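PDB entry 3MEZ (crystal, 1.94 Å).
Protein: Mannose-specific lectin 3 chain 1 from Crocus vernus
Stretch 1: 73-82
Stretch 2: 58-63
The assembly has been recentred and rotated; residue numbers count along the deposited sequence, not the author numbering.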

# COMPACT_ATOMS: atom_id res chain seq x y z
N VAL A 73 -39.75 0.84 -7.06
CA VAL A 73 -39.64 2.02 -7.82
C VAL A 73 -38.57 2.00 -8.90
O VAL A 73 -38.71 2.64 -9.90
CB VAL A 73 -39.42 3.19 -6.86
CG1 VAL A 73 -39.24 4.41 -7.61
CG2 VAL A 73 -40.60 3.31 -5.99
N TRP A 74 -37.45 1.35 -8.63
CA TRP A 74 -36.32 1.34 -9.52
C TRP A 74 -35.51 0.10 -9.21
O TRP A 74 -35.43 -0.31 -8.12
CB TRP A 74 -35.54 2.63 -9.30
CG TRP A 74 -34.26 2.90 -10.01
CD1 TRP A 74 -34.10 3.44 -11.23
CD2 TRP A 74 -32.97 2.76 -9.47
NE1 TRP A 74 -32.78 3.59 -11.51
CE2 TRP A 74 -32.07 3.18 -10.43
CE3 TRP A 74 -32.48 2.29 -8.26
CZ2 TRP A 74 -30.73 3.14 -10.23
CZ3 TRP A 74 -31.16 2.24 -8.09
CH2 TRP A 74 -30.30 2.69 -9.05
N VAL A 75 -34.94 -0.51 -10.23
CA VAL A 75 -34.06 -1.65 -10.07
C VAL A 75 -32.83 -1.44 -10.89
O VAL A 75 -32.95 -1.02 -11.98
CB VAL A 75 -34.73 -2.94 -10.50
CG1 VAL A 75 -33.75 -4.01 -10.48
CG2 VAL A 75 -35.88 -3.25 -9.59
N TYR A 76 -31.66 -1.67 -10.33
CA TYR A 76 -30.43 -1.40 -11.05
C TYR A 76 -29.29 -2.38 -10.72
O TYR A 76 -29.04 -2.66 -9.61
CB TYR A 76 -29.99 0.05 -10.83
CG TYR A 76 -28.99 0.54 -11.82
CD1 TYR A 76 -27.65 0.33 -11.63
CD2 TYR A 76 -29.37 1.20 -12.96
CE1 TYR A 76 -26.75 0.76 -12.52
CE2 TYR A 76 -28.48 1.60 -13.86
CZ TYR A 76 -27.17 1.39 -13.64
OH TYR A 76 -26.26 1.80 -14.52
N PRO A 77 -28.63 -2.90 -11.73
CA PRO A 77 -28.96 -2.69 -13.12
C PRO A 77 -30.30 -3.36 -13.46
O PRO A 77 -30.81 -4.15 -12.75
CB PRO A 77 -27.84 -3.42 -13.85
CG PRO A 77 -26.79 -3.50 -12.92
CD PRO A 77 -27.35 -3.57 -11.58
N ARG A 78 -30.84 -2.98 -14.58
CA ARG A 78 -32.18 -3.33 -14.89
C ARG A 78 -32.41 -4.84 -14.98
O ARG A 78 -33.41 -5.31 -14.52
CB ARG A 78 -32.59 -2.66 -16.17
CG ARG A 78 -34.01 -2.71 -16.42
CD ARG A 78 -34.32 -2.26 -17.78
NE ARG A 78 -35.48 -1.41 -17.72
CZ ARG A 78 -36.56 -1.59 -18.44
NH1 ARG A 78 -37.53 -0.76 -18.27
NH2 ARG A 78 -36.66 -2.58 -19.31
N SER A 79 -31.46 -5.54 -15.58
CA SER A 79 -31.49 -6.99 -15.71
C SER A 79 -30.13 -7.54 -15.43
O SER A 79 -29.16 -6.99 -15.84
CB SER A 79 -31.84 -7.39 -17.13
OG SER A 79 -32.21 -8.72 -17.19
N VAL A 80 -30.09 -8.66 -14.77
CA VAL A 80 -28.84 -9.19 -14.30
C VAL A 80 -28.74 -10.73 -14.53
O VAL A 80 -29.70 -11.41 -14.45
CB VAL A 80 -28.71 -8.65 -12.85
CG1 VAL A 80 -28.63 -9.69 -11.80
CG2 VAL A 80 -27.74 -7.52 -12.75
N ASN A 81 -27.56 -11.23 -14.88
CA ASN A 81 -27.35 -12.66 -15.12
C ASN A 81 -26.54 -13.40 -14.02
O ASN A 81 -26.05 -14.46 -14.21
CB ASN A 81 -26.79 -12.91 -16.51
CG ASN A 81 -25.42 -12.44 -16.66
OD1 ASN A 81 -24.84 -12.00 -15.75
ND2 ASN A 81 -24.88 -12.55 -17.82
N THR A 82 -26.47 -12.76 -12.88
CA THR A 82 -25.77 -13.20 -11.71
C THR A 82 -26.46 -14.37 -11.06
O THR A 82 -27.63 -14.56 -11.23
CB THR A 82 -25.76 -12.06 -10.68
OG1 THR A 82 -27.07 -11.57 -10.48
CG2 THR A 82 -24.82 -10.93 -11.13
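Stretch 2 58-63: NRGQLE

Stretch 2 pairs with stretch 1 as a short antiparallel β ladder that gives way, past a cis-proline, to a contact in which polar side chains of stretch 2 hold the backbone of a loop.

The ladder has two rungs. Tyr76 and Leu62 form the hydrogen-bonded pair, with CA atoms 5.3 Å apart: Leu62 N donates to Tyr76 O at 2.9 Å, and Tyr76 N donates to Leu62 O at 3.1 Å. Val75 and Glu63 form the non-hydrogen-bonded pair, their CA atoms closer at 4.7 Å, and here the backbones meet through CA-H...O contacts, Val75 CA to Leu62 O and Glu63 CA to Trp74 O, each 3.5 Å. Side chains alternate accordingly, Tyr76 and Leu62 on one face of the sheet, Val75 and Glu63 on the other. Trp74 leaves its CA sideways to stretch 2, yet its ring reaches back, bringing CZ3 to 4.2 Å from Leu62 CB in an apolar contact.

The peptide bond before Pro77 is cis, and beyond it regular pairing stops. Stretch 2 now uses side chains where the strands used backbone amides. Gln61 points toward stretch 1 with an m, t side chain, and its NE2 donates to Pro77 O at 3.0 Å. The same NE2 donates at 2.9 Å to a water, which in turn donates to Arg78 O at 3.0 Å, so one amide serves two successive carbonyls. The aliphatic part of Gln61 also packs, with CG 3.9 Å from Val80 CG2. Arg78, Ser79 and Asn81 direct their CA-to-CB bonds away from stretch 2, whereas Val80 and Thr82 turn theirs toward it.

Gly60, at phi/psi 82/8, separates Gln61 from Arg59. At these angles a CB would be jammed against the preceding carbonyl oxygen, so the backbone itself calls for glycine.

Arg59 closes the far end around Thr82, their CA atoms 5.7 Å apart. Its CA-to-CB bond points sideways, but the chain bends back with chi1 and chi3 both m, bringing the guanidinium to the loop. Arg59 NE donates to Thr82 O at 2.9 Å, and Arg59 NH2 adds a weak bond to the same oxygen at 3.0 Å. Val80 CG1 lies over one face of the guanidinium, while Thr82 O sits at its edge, near its plane. In return, Thr82 OG1 donates to Arg59 O at 2.7 Å, although the hydroxyl's position is less certain. Backbone and side chain of each residue thus join in a reciprocal clasp.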

# COMPACT_ATOMS: atom_id res chain seq x y z
N ASN A 58 -30.42 -10.39 -3.67
CA ASN A 58 -29.62 -11.59 -3.72
C ASN A 58 -29.12 -11.91 -5.14
O ASN A 58 -28.59 -12.94 -5.40
CB ASN A 58 -30.34 -12.74 -3.07
CG ASN A 58 -31.53 -13.18 -3.83
OD1 ASN A 58 -31.96 -12.53 -4.72
ND2 ASN A 58 -32.06 -14.31 -3.47
N ARG A 59 -29.32 -10.98 -6.04
CA ARG A 59 -28.70 -10.99 -7.33
C ARG A 59 -27.71 -9.84 -7.56
O ARG A 59 -27.24 -9.68 -8.62
CB ARG A 59 -29.74 -11.03 -8.43
CG ARG A 59 -30.85 -12.01 -8.23
CD ARG A 59 -30.59 -13.37 -8.86
NE ARG A 59 -30.06 -13.40 -10.21
CZ ARG A 59 -30.76 -13.34 -11.34
NH1 ARG A 59 -32.08 -13.22 -11.33
NH2 ARG A 59 -30.12 -13.42 -12.48
N GLY A 60 -27.39 -9.06 -6.56
CA GLY A 60 -26.51 -7.94 -6.76
C GLY A 60 -27.11 -6.66 -7.30
O GLY A 60 -26.39 -5.77 -7.58
N GLN A 61 -28.42 -6.58 -7.40
CA GLN A 61 -29.12 -5.39 -7.83
C GLN A 61 -29.61 -4.55 -6.64
O GLN A 61 -29.98 -5.05 -5.64
CB GLN A 61 -30.37 -5.70 -8.67
CG GLN A 61 -30.23 -6.54 -9.93
CD GLN A 61 -31.56 -7.07 -10.38
OE1 GLN A 61 -32.18 -7.84 -9.69
NE2 GLN A 61 -31.99 -6.66 -11.52
N LEU A 62 -29.59 -3.25 -6.80
CA LEU A 62 -30.21 -2.35 -5.85
C LEU A 62 -31.68 -2.24 -6.20
O LEU A 62 -31.99 -2.22 -7.33
CB LEU A 62 -29.57 -0.96 -5.89
CG LEU A 62 -28.15 -0.81 -5.37
CD1 LEU A 62 -27.70 0.55 -5.62
CD2 LEU A 62 -28.13 -1.13 -3.95
N GLU A 63 -32.55 -2.18 -5.22
CA GLU A 63 -33.96 -1.96 -5.39
C GLU A 63 -34.45 -0.81 -4.53
O GLU A 63 -34.30 -0.84 -3.35
CB GLU A 63 -34.74 -3.21 -4.98
CG GLU A 63 -34.25 -4.52 -5.53
CD GLU A 63 -35.21 -5.68 -5.31
OE1 GLU A 63 -35.06 -6.69 -5.94
OE2 GLU A 63 -36.12 -5.55 -4.53
O HOH W 1 -34.47 -7.56 -12.82